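Side-chain contacts in putative decarboxylase involved in desferrioxamine biosynthesis (Erwinia amylovora, PDB 5O5C), which probably decarboxylates lysine with the help of pyridoxal 5'-phosphate in the biosynthesis of the siderophore desferrioxamine: residues Ala46-Thr51 with Leu93-Ala98; Ser118-Gln123 with Met388-Arg393; Gly304-Glu309 with Pro313-Ile318. All coordinates share one frame; numbering follows the deposited sequence.

All three contacts are mainly apolar, and none has a hydrogen bond between its two segments. Interactions 1 and 2 involve helices and lie beside the second subunit. Interaction 3 packs two turns of one loop, and no other chain of the assembly touches it. Leucine is central each time: L95, L390, and L305 with L315. The touching residues of interaction 2 are all buried; T51 in interaction 1 and R314 in interaction 3 are partly exposed. Interactions 1 and 2 each have a threonine hydroxyl bonded back into its own helix. Around interaction 2, Q334 and ion pairs of E122 with residues outside the segments add polar links. Interactions 2 and 3 come within about 6 Å at their nearest atoms.

Interaction 1: Ala46-Thr51 with Leu93-Ala98; sequences ALMTET and LYLRDA
L95 points its isobutyl group at helix 34-53 and meets M48 and T51 there. The M48 and L95 side chains run at about a right angle to each other. The M48 chain bends at chi2 (-62°) and again at chi3, which brings its terminal methyl to the leucine branches. CE of M48 lies 3.2 Å from CD1 of L95 and 3.6 Å from CD2 of L95. The first distance is shorter than a normal carbon contact, so the exact place of the methyl is doubtful.

T51 also crosses L95 at about a right angle. Its OG1 is 3.9 Å from L95 CD1, and its CG2 is 4.1 Å from L95 CB. The contact joins the N-terminal helix 34-53 to helix 83-95, beside the dimer interface of this group II decarboxylase. V128 of the second subunit packs on L95, and S130 of that subunit bonds to the hydroxyl of Y94.

With chi1 at -58°, the T51 hydroxyl lies beside its own backbone N and turns back along the helix. OG1 of T51 donates to O of L47 at 2.6 Å, tilted 31° from the carbonyl plane. The backbone N of T51 is the second donor to L47 O and reaches it from the opposite face.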
loop_
_atom_site.group_PDB
_atom_site.type_symbol
_atom_site.label_atom_id
_atom_site.label_comp_id
_atom_site.label_asym_id
_atom_site.label_seq_id
_atom_site.Cartn_x
_atom_site.Cartn_y
_atom_site.Cartn_z
ATOM N N ALA B 46 -0.135 -9.826 27.054
ATOM C CA ALA B 46 -0.505 -9.374 28.418
ATOM C C ALA B 46 -1.020 -7.917 28.392
ATOM O O ALA B 46 -2.076 -7.613 28.913
ATOM C CB ALA B 46 0.679 -9.529 29.356
ATOM N N LEU B 47 -0.300 -7.043 27.712
ATOM C CA LEU B 47 -0.706 -5.650 27.570
ATOM C C LEU B 47 -1.999 -5.452 26.764
ATOM O O LEU B 47 -2.842 -4.636 27.151
ATOM C CB LEU B 47 0.455 -4.799 27.012
ATOM C CG LEU B 47 1.418 -4.292 28.110
ATOM C CD1 LEU B 47 2.472 -5.320 28.555
ATOM C CD2 LEU B 47 2.099 -3.002 27.652
ATOM N N MET B 48 -2.196 -6.222 25.693
ATOM C CA MET B 48 -3.416 -6.099 24.877
ATOM C C MET B 48 -4.594 -6.774 25.541
ATOM O O MET B 48 -5.663 -6.254 25.531
ATOM C CB MET B 48 -3.226 -6.643 23.457
ATOM C CG MET B 48 -2.333 -5.815 22.564
ATOM S SD MET B 48 -2.986 -4.156 22.299
ATOM C CE MET B 48 -1.828 -3.247 23.247
ATOM N N THR B 49 -4.386 -7.925 26.153
ATOM C CA THR B 49 -5.428 -8.556 26.985
ATOM C C THR B 49 -5.997 -7.655 28.082
ATOM O O THR B 49 -7.211 -7.513 28.211
ATOM C CB THR B 49 -4.882 -9.837 27.599
ATOM O OG1 THR B 49 -4.688 -10.764 26.529
ATOM C CG2 THR B 49 -5.823 -10.429 28.722
ATOM N N GLU B 50 -5.123 -7.043 28.874
ATOM C CA GLU B 50 -5.565 -6.018 29.836
ATOM C C GLU B 50 -6.227 -4.816 29.169
ATOM O O GLU B 50 -7.286 -4.358 29.618
ATOM C CB GLU B 50 -4.417 -5.606 30.769
ATOM C CG GLU B 50 -4.008 -6.770 31.659
ATOM C CD GLU B 50 -3.120 -6.398 32.834
ATOM O OE1 GLU B 50 -3.039 -5.181 33.168
ATOM O OE2 GLU B 50 -2.516 -7.348 33.434
ATOM N N THR B 51 -5.641 -4.336 28.070
ATOM C CA THR B 51 -6.185 -3.185 27.381
ATOM C C THR B 51 -7.562 -3.538 26.845
ATOM O O THR B 51 -8.501 -2.871 27.172
ATOM C CB THR B 51 -5.284 -2.673 26.235
ATOM O OG1 THR B 51 -3.982 -2.340 26.757
ATOM C CG2 THR B 51 -5.907 -1.466 25.542
ATOM N N LEU B 93 -0.183 7.099 24.807
ATOM C CA LEU B 93 -0.211 7.880 23.542
ATOM C C LEU B 93 -1.103 7.316 22.415
ATOM O O LEU B 93 -1.476 8.037 21.490
ATOM C CB LEU B 93 1.219 8.170 23.037
ATOM C CG LEU B 93 2.121 8.911 24.037
ATOM C CD1 LEU B 93 3.571 9.051 23.549
ATOM C CD2 LEU B 93 1.561 10.275 24.398
ATOM N N TYR B 94 -1.524 6.074 22.536
ATOM C CA TYR B 94 -2.127 5.390 21.442
ATOM C C TYR B 94 -3.331 4.599 21.909
ATOM O O TYR B 94 -4.436 4.848 21.420
ATOM C CB TYR B 94 -1.100 4.513 20.704
ATOM C CG TYR B 94 -1.691 3.702 19.586
ATOM C CD1 TYR B 94 -2.459 4.301 18.615
ATOM C CD2 TYR B 94 -1.489 2.309 19.501
ATOM C CE1 TYR B 94 -2.992 3.587 17.618
ATOM C CE2 TYR B 94 -2.045 1.569 18.469
ATOM C CZ TYR B 94 -2.826 2.212 17.554
ATOM O OH TYR B 94 -3.408 1.556 16.480
ATOM N N LEU B 95 -3.111 3.651 22.823
ATOM C CA LEU B 95 -4.149 2.704 23.228
ATOM C C LEU B 95 -5.235 3.381 24.033
ATOM O O LEU B 95 -6.400 3.067 23.843
ATOM C CB LEU B 95 -3.600 1.539 24.011
ATOM C CG LEU B 95 -2.525 0.731 23.304
ATOM C CD1 LEU B 95 -1.798 -0.174 24.282
ATOM C CD2 LEU B 95 -2.968 -0.030 22.087
ATOM N N ARG B 96 -4.845 4.379 24.836
ATOM C CA ARG B 96 -5.743 5.074 25.710
ATOM C C ARG B 96 -6.936 5.608 24.915
ATOM O O ARG B 96 -8.042 5.348 25.285
ATOM C CB ARG B 96 -5.038 6.229 26.421
ATOM C CG ARG B 96 -5.591 6.548 27.778
ATOM C CD ARG B 96 -4.841 7.701 28.447
ATOM N NE ARG B 96 -4.337 7.294 29.754
ATOM C CZ ARG B 96 -3.844 8.105 30.695
ATOM N NH1 ARG B 96 -3.723 9.419 30.506
ATOM N NH2 ARG B 96 -3.447 7.571 31.830
ATOM N N ASP B 97 -6.669 6.296 23.804
ATOM C CA ASP B 97 -7.681 7.001 23.064
ATOM C C ASP B 97 -7.976 6.386 21.691
ATOM O O ASP B 97 -8.635 7.009 20.883
ATOM C CB ASP B 97 -7.351 8.493 22.983
ATOM C CG ASP B 97 -7.175 9.168 24.384
ATOM O OD1 ASP B 97 -8.135 9.261 25.212
ATOM O OD2 ASP B 97 -6.069 9.670 24.631
ATOM N N ALA B 98 -7.505 5.167 21.432
ATOM C CA ALA B 98 -7.715 4.506 20.154
ATOM C C ALA B 98 -9.211 4.452 19.876
ATOM O O ALA B 98 -10.028 4.406 20.787
ATOM C CB ALA B 98 -7.175 3.077 20.169
#

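Interaction 2: Ser118-Gln123 with Met388-Arg393; sequences SLLAEQ and MWLTLR
L390 and A121 make the closest apolar contact. CD1 of L390 sits 3.6 Å from CA of A121 and 3.7 Å from CB of A121. One leucine methyl thus rests against both the backbone and the methyl of the alanine. CB of L390 points at helix 116-128. Its chi1 of -66° sets CG beside the backbone N, and together these present CD1 to A121. The other branch, CD2, lies farther from the alanine. L120 approaches L390 CD1 more loosely, with its CG 4.2 Å away.

The backbones are close as well. The axes of segments 118-123 and 388-393, on helices 116-128 and 385-394, approach to 8.2 Å. Their directions differ by 135°, closer to antiparallel than parallel. The CA atoms of A121 and L390 are 6.5 Å apart. The small A121 side chain is consistent with this close approach.

The polar pair of the contact is not bonded to itself. S118 N and T391 OG1 are 4.0 Å apart. T391 OG1 bonds to K387 O, one turn back in its own helix, and to Q334 NE2, while S118 OG bonds to Q334 OE1. The S118 side chain is about 8 Å from that of H329, which binds pyridoxal 5'-phosphate.

Charged groups take no part in the apolar patch. E122 forms salt bridges with K387 and R382 of its own chain, and V44 of the second subunit packs on L120.

The chemistry implies a division of labour. Leucine and alanine fill the space between the helices. Polar links, through the Q334 amide and the ion pair of E122 with K387, tie the two helices together.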
loop_
_atom_site.group_PDB
_atom_site.type_symbol
_atom_site.label_atom_id
_atom_site.label_comp_id
_atom_site.label_asym_id
_atom_site.label_seq_id
_atom_site.Cartn_x
_atom_site.Cartn_y
_atom_site.Cartn_z
ATOM N N SER B 118 -6.824 -13.588 10.455
ATOM C CA SER B 118 -6.162 -12.430 9.900
ATOM C C SER B 118 -4.956 -12.028 10.743
ATOM O O SER B 118 -3.864 -11.714 10.183
ATOM C CB SER B 118 -7.131 -11.279 9.829
ATOM O OG SER B 118 -6.820 -10.400 8.801
ATOM N N LEU B 119 -5.137 -12.057 12.066
ATOM C CA LEU B 119 -4.017 -11.815 12.986
ATOM C C LEU B 119 -2.992 -12.954 12.940
ATOM O O LEU B 119 -1.777 -12.702 13.036
ATOM C CB LEU B 119 -4.463 -11.601 14.446
ATOM C CG LEU B 119 -5.377 -10.429 14.826
ATOM C CD1 LEU B 119 -6.853 -10.581 14.439
ATOM C CD2 LEU B 119 -5.252 -10.233 16.328
ATOM N N LEU B 120 -3.478 -14.185 12.826
ATOM C CA LEU B 120 -2.621 -15.352 12.587
ATOM C C LEU B 120 -1.662 -15.058 11.418
ATOM O O LEU B 120 -0.464 -15.220 11.548
ATOM C CB LEU B 120 -3.451 -16.607 12.265
ATOM C CG LEU B 120 -2.751 -17.960 12.208
ATOM C CD1 LEU B 120 -2.235 -18.333 13.594
ATOM C CD2 LEU B 120 -3.658 -19.057 11.730
ATOM N N ALA B 121 -2.209 -14.575 10.306
ATOM C CA ALA B 121 -1.406 -14.238 9.098
ATOM C C ALA B 121 -0.415 -13.074 9.306
ATOM O O ALA B 121 0.727 -13.129 8.886
ATOM C CB ALA B 121 -2.343 -13.939 7.951
ATOM N N GLU B 122 -0.850 -11.997 9.930
ATOM C CA GLU B 122 0.040 -10.879 10.194
ATOM C C GLU B 122 1.232 -11.308 11.068
ATOM O O GLU B 122 2.368 -10.847 10.862
ATOM C CB GLU B 122 -0.709 -9.706 10.847
ATOM C CG GLU B 122 -1.616 -8.959 9.890
ATOM C CD GLU B 122 -0.829 -8.097 8.896
ATOM O OE1 GLU B 122 0.418 -7.894 9.013
ATOM O OE2 GLU B 122 -1.465 -7.638 7.959
ATOM N N GLN B 123 0.983 -12.166 12.037
ATOM C CA GLN B 123 2.072 -12.631 12.912
ATOM C C GLN B 123 3.192 -13.379 12.150
ATOM O O GLN B 123 4.390 -13.202 12.402
ATOM C CB GLN B 123 1.524 -13.524 14.013
ATOM C CG GLN B 123 2.593 -14.042 15.015
ATOM C CD GLN B 123 1.998 -14.952 16.083
ATOM O OE1 GLN B 123 0.800 -15.192 16.052
ATOM N NE2 GLN B 123 2.844 -15.503 17.020
ATOM N N MET B 388 -6.408 -13.627 3.661
ATOM C CA MET B 388 -7.560 -14.235 3.058
ATOM C C MET B 388 -7.294 -15.723 2.939
ATOM O O MET B 388 -8.213 -16.517 3.034
ATOM C CB MET B 388 -7.903 -13.589 1.682
ATOM C CG MET B 388 -8.718 -12.307 1.810
ATOM S SD MET B 388 -10.289 -12.881 2.479
ATOM C CE MET B 388 -10.649 -11.966 3.813
ATOM N N TRP B 389 -6.027 -16.105 2.790
ATOM C CA TRP B 389 -5.696 -17.501 2.651
ATOM C C TRP B 389 -5.898 -18.273 3.939
ATOM O O TRP B 389 -6.547 -19.382 3.943
ATOM C CB TRP B 389 -4.285 -17.686 2.125
ATOM C CG TRP B 389 -4.176 -18.937 1.392
ATOM C CD1 TRP B 389 -4.541 -19.177 0.071
ATOM C CD2 TRP B 389 -3.749 -20.163 1.911
ATOM N NE1 TRP B 389 -4.342 -20.492 -0.240
ATOM C CE2 TRP B 389 -3.867 -21.125 0.870
ATOM C CE3 TRP B 389 -3.295 -20.565 3.171
ATOM C CZ2 TRP B 389 -3.491 -22.446 1.030
ATOM C CZ3 TRP B 389 -2.949 -21.842 3.341
ATOM C CH2 TRP B 389 -3.035 -22.796 2.266
ATOM N N LEU B 390 -5.357 -17.732 5.022
ATOM C CA LEU B 390 -5.563 -18.379 6.313
ATOM C C LEU B 390 -6.999 -18.251 6.825
ATOM O O LEU B 390 -7.458 -19.136 7.528
ATOM C CB LEU B 390 -4.561 -17.954 7.373
ATOM C CG LEU B 390 -3.101 -18.374 7.105
ATOM C CD1 LEU B 390 -2.178 -17.607 8.032
ATOM C CD2 LEU B 390 -2.787 -19.847 7.216
ATOM N N THR B 391 -7.723 -17.195 6.466
ATOM C CA THR B 391 -9.113 -17.102 6.865
ATOM C C THR B 391 -9.927 -18.240 6.256
ATOM O O THR B 391 -10.651 -18.946 6.982
ATOM C CB THR B 391 -9.722 -15.724 6.548
ATOM O OG1 THR B 391 -9.058 -14.699 7.335
ATOM C CG2 THR B 391 -11.179 -15.720 6.848
ATOM N N LEU B 392 -9.804 -18.439 4.953
ATOM C CA LEU B 392 -10.557 -19.496 4.285
ATOM C C LEU B 392 -10.157 -20.897 4.771
ATOM O O LEU B 392 -11.018 -21.772 5.048
ATOM C CB LEU B 392 -10.358 -19.346 2.792
ATOM C CG LEU B 392 -10.926 -18.023 2.279
ATOM C CD1 LEU B 392 -10.260 -17.519 1.031
ATOM C CD2 LEU B 392 -12.410 -18.167 2.112
ATOM N N ARG B 393 -8.849 -21.091 4.956
ATOM C CA ARG B 393 -8.336 -22.344 5.412
ATOM C C ARG B 393 -8.865 -22.696 6.828
ATOM O O ARG B 393 -9.332 -23.828 7.029
ATOM C CB ARG B 393 -6.811 -22.351 5.349
ATOM C CG ARG B 393 -6.189 -23.715 5.715
ATOM C CD ARG B 393 -6.594 -24.841 4.761
ATOM N NE ARG B 393 -6.496 -24.379 3.361
ATOM C CZ ARG B 393 -7.302 -24.738 2.363
ATOM N NH1 ARG B 393 -8.296 -25.616 2.533
ATOM N NH2 ARG B 393 -7.114 -24.193 1.165
#

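Interaction 3: Gly304-Glu309 with Pro313-Ile318; sequences GLLVSE and PRLAGI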
loop_
_atom_site.group_PDB
_atom_site.type_symbol
_atom_site.label_atom_id
_atom_site.label_comp_id
_atom_site.label_asym_id
_atom_site.label_seq_id
_atom_site.Cartn_x
_atom_site.Cartn_y
_atom_site.Cartn_z
ATOM N N GLY B 304 -18.617 -8.142 0.005
ATOM C CA GLY B 304 -19.100 -9.041 1.067
ATOM C C GLY B 304 -20.195 -10.014 0.607
ATOM O O GLY B 304 -20.306 -11.090 1.104
ATOM N N LEU B 305 -20.974 -9.621 -0.393
ATOM C CA LEU B 305 -22.071 -10.447 -0.885
ATOM C C LEU B 305 -21.597 -11.653 -1.700
ATOM O O LEU B 305 -22.388 -12.586 -1.926
ATOM C CB LEU B 305 -23.046 -9.596 -1.686
ATOM C CG LEU B 305 -23.760 -8.466 -0.971
ATOM C CD1 LEU B 305 -24.545 -7.629 -1.966
ATOM C CD2 LEU B 305 -24.656 -9.023 0.119
ATOM N N LEU B 306 -20.311 -11.660 -2.106
ATOM C CA LEU B 306 -19.718 -12.789 -2.810
ATOM C C LEU B 306 -19.648 -14.035 -1.974
ATOM O O LEU B 306 -19.488 -15.143 -2.524
ATOM C CB LEU B 306 -18.300 -12.463 -3.316
ATOM C CG LEU B 306 -18.149 -11.356 -4.334
ATOM C CD1 LEU B 306 -16.671 -11.162 -4.609
ATOM C CD2 LEU B 306 -18.909 -11.656 -5.618
ATOM N N VAL B 307 -19.750 -13.873 -0.654
ATOM C CA VAL B 307 -19.794 -15.008 0.296
ATOM C C VAL B 307 -21.150 -15.272 0.974
ATOM O O VAL B 307 -21.220 -16.137 1.838
ATOM C CB VAL B 307 -18.702 -14.912 1.386
ATOM C CG1 VAL B 307 -17.335 -15.166 0.785
ATOM C CG2 VAL B 307 -18.712 -13.597 2.132
ATOM N N SER B 308 -22.219 -14.597 0.555
ATOM C CA SER B 308 -23.537 -14.779 1.178
ATOM C C SER B 308 -24.334 -15.849 0.430
ATOM O O SER B 308 -24.523 -15.758 -0.798
ATOM C CB SER B 308 -24.304 -13.459 1.212
ATOM O OG SER B 308 -25.577 -13.594 1.824
ATOM N N GLU B 309 -24.721 -16.887 1.175
ATOM C CA GLU B 309 -25.600 -17.975 0.711
ATOM C C GLU B 309 -26.800 -17.494 -0.097
ATOM O O GLU B 309 -27.091 -18.067 -1.144
ATOM C CB GLU B 309 -26.114 -18.808 1.918
ATOM C CG GLU B 309 -26.904 -18.014 2.994
ATOM C CD GLU B 309 -27.691 -18.897 3.961
ATOM O OE1 GLU B 309 -27.135 -19.893 4.475
ATOM O OE2 GLU B 309 -28.877 -18.586 4.227
ATOM N N PRO B 313 -27.106 -13.242 -5.217
ATOM C CA PRO B 313 -27.858 -12.718 -6.378
ATOM C C PRO B 313 -28.000 -11.224 -6.443
ATOM O O PRO B 313 -28.184 -10.688 -7.533
ATOM C CB PRO B 313 -29.220 -13.416 -6.264
ATOM C CG PRO B 313 -28.877 -14.727 -5.656
ATOM C CD PRO B 313 -27.790 -14.423 -4.658
ATOM N N ARG B 314 -27.841 -10.515 -5.322
ATOM C CA ARG B 314 -27.957 -9.074 -5.355
ATOM C C ARG B 314 -26.776 -8.371 -6.076
ATOM O O ARG B 314 -26.849 -7.161 -6.324
ATOM C CB ARG B 314 -28.199 -8.507 -3.947
ATOM C CG ARG B 314 -29.500 -9.004 -3.314
ATOM C CD ARG B 314 -29.506 -8.850 -1.812
ATOM N NE ARG B 314 -29.391 -7.463 -1.444
ATOM C CZ ARG B 314 -28.981 -6.992 -0.276
ATOM N NH1 ARG B 314 -28.594 -7.759 0.724
ATOM N NH2 ARG B 314 -28.955 -5.698 -0.109
ATOM N N LEU B 315 -25.694 -9.110 -6.324
ATOM C CA LEU B 315 -24.564 -8.649 -7.150
ATOM C C LEU B 315 -24.617 -9.132 -8.617
ATOM O O LEU B 315 -23.725 -8.793 -9.411
ATOM C CB LEU B 315 -23.224 -9.052 -6.526
ATOM C CG LEU B 315 -22.698 -8.297 -5.289
ATOM C CD1 LEU B 315 -21.299 -8.792 -4.956
ATOM C CD2 LEU B 315 -22.753 -6.780 -5.444
ATOM N N ALA B 316 -25.658 -9.851 -9.015
ATOM C CA ALA B 316 -25.771 -10.312 -10.433
ATOM C C ALA B 316 -25.651 -9.174 -11.460
ATOM O O ALA B 316 -26.249 -8.098 -11.333
ATOM C CB ALA B 316 -27.038 -11.137 -10.645
ATOM N N GLY B 317 -24.818 -9.406 -12.470
ATOM C CA GLY B 317 -24.399 -8.382 -13.389
ATOM C C GLY B 317 -22.933 -7.967 -13.163
ATOM O O GLY B 317 -22.345 -7.355 -14.039
ATOM N N ILE B 318 -22.360 -8.304 -11.994
ATOM C CA ILE B 318 -20.936 -8.107 -11.700
ATOM C C ILE B 318 -20.072 -9.000 -12.608
ATOM O O ILE B 318 -18.959 -8.630 -12.988
ATOM C CB ILE B 318 -20.631 -8.414 -10.210
ATOM C CG1 ILE B 318 -19.273 -7.864 -9.822
ATOM C CG2 ILE B 318 -20.745 -9.930 -9.895
ATOM C CD1 ILE B 318 -19.093 -7.722 -8.329
#
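The connection between strands 294-299 and 323-327 holds this contact. These strands are parallel neighbours in the seven-stranded sheet of the large domain. The connection folds back on itself, so that the 3-10 turn at 304-307 meets the one at 313-315.

L305 and L315 point toward each other, and their side chains meet at an oblique angle. CB of L305 lies 3.8 Å from CD1 of L315. The tip of L305 also takes part, with its CD1 3.9 Å from CG of L315. L306 reaches the same leucine from another direction, at about a right angle. Its CD2 is 3.8 Å from L315 CD1, so L315 CD1 is shared between L305 CB and L306 CD2.

R314 lies at the more open edge. Its chain bends at chi3 (62°), and NH1 of R314 is 4.2 Å from CD2 of L305. This is a loose contact, oblique to the guanidinium plane. L408 of helix 397-420 packs on both L305 and R314.

L315 begins a type II beta turn that ends at I318, closed by a bond from I318 N to L315 O. The L315 side chain is about 11 Å from the bound pyridoxal 5'-phosphate. The connection leaves strand 294-299, which carries D298, begins with A300 of the cofactor pocket, and leads to the strand that ends at D327. Such a crossover between parallel strands belongs to the fold type I architecture of pyridoxal 5'-phosphate enzymes.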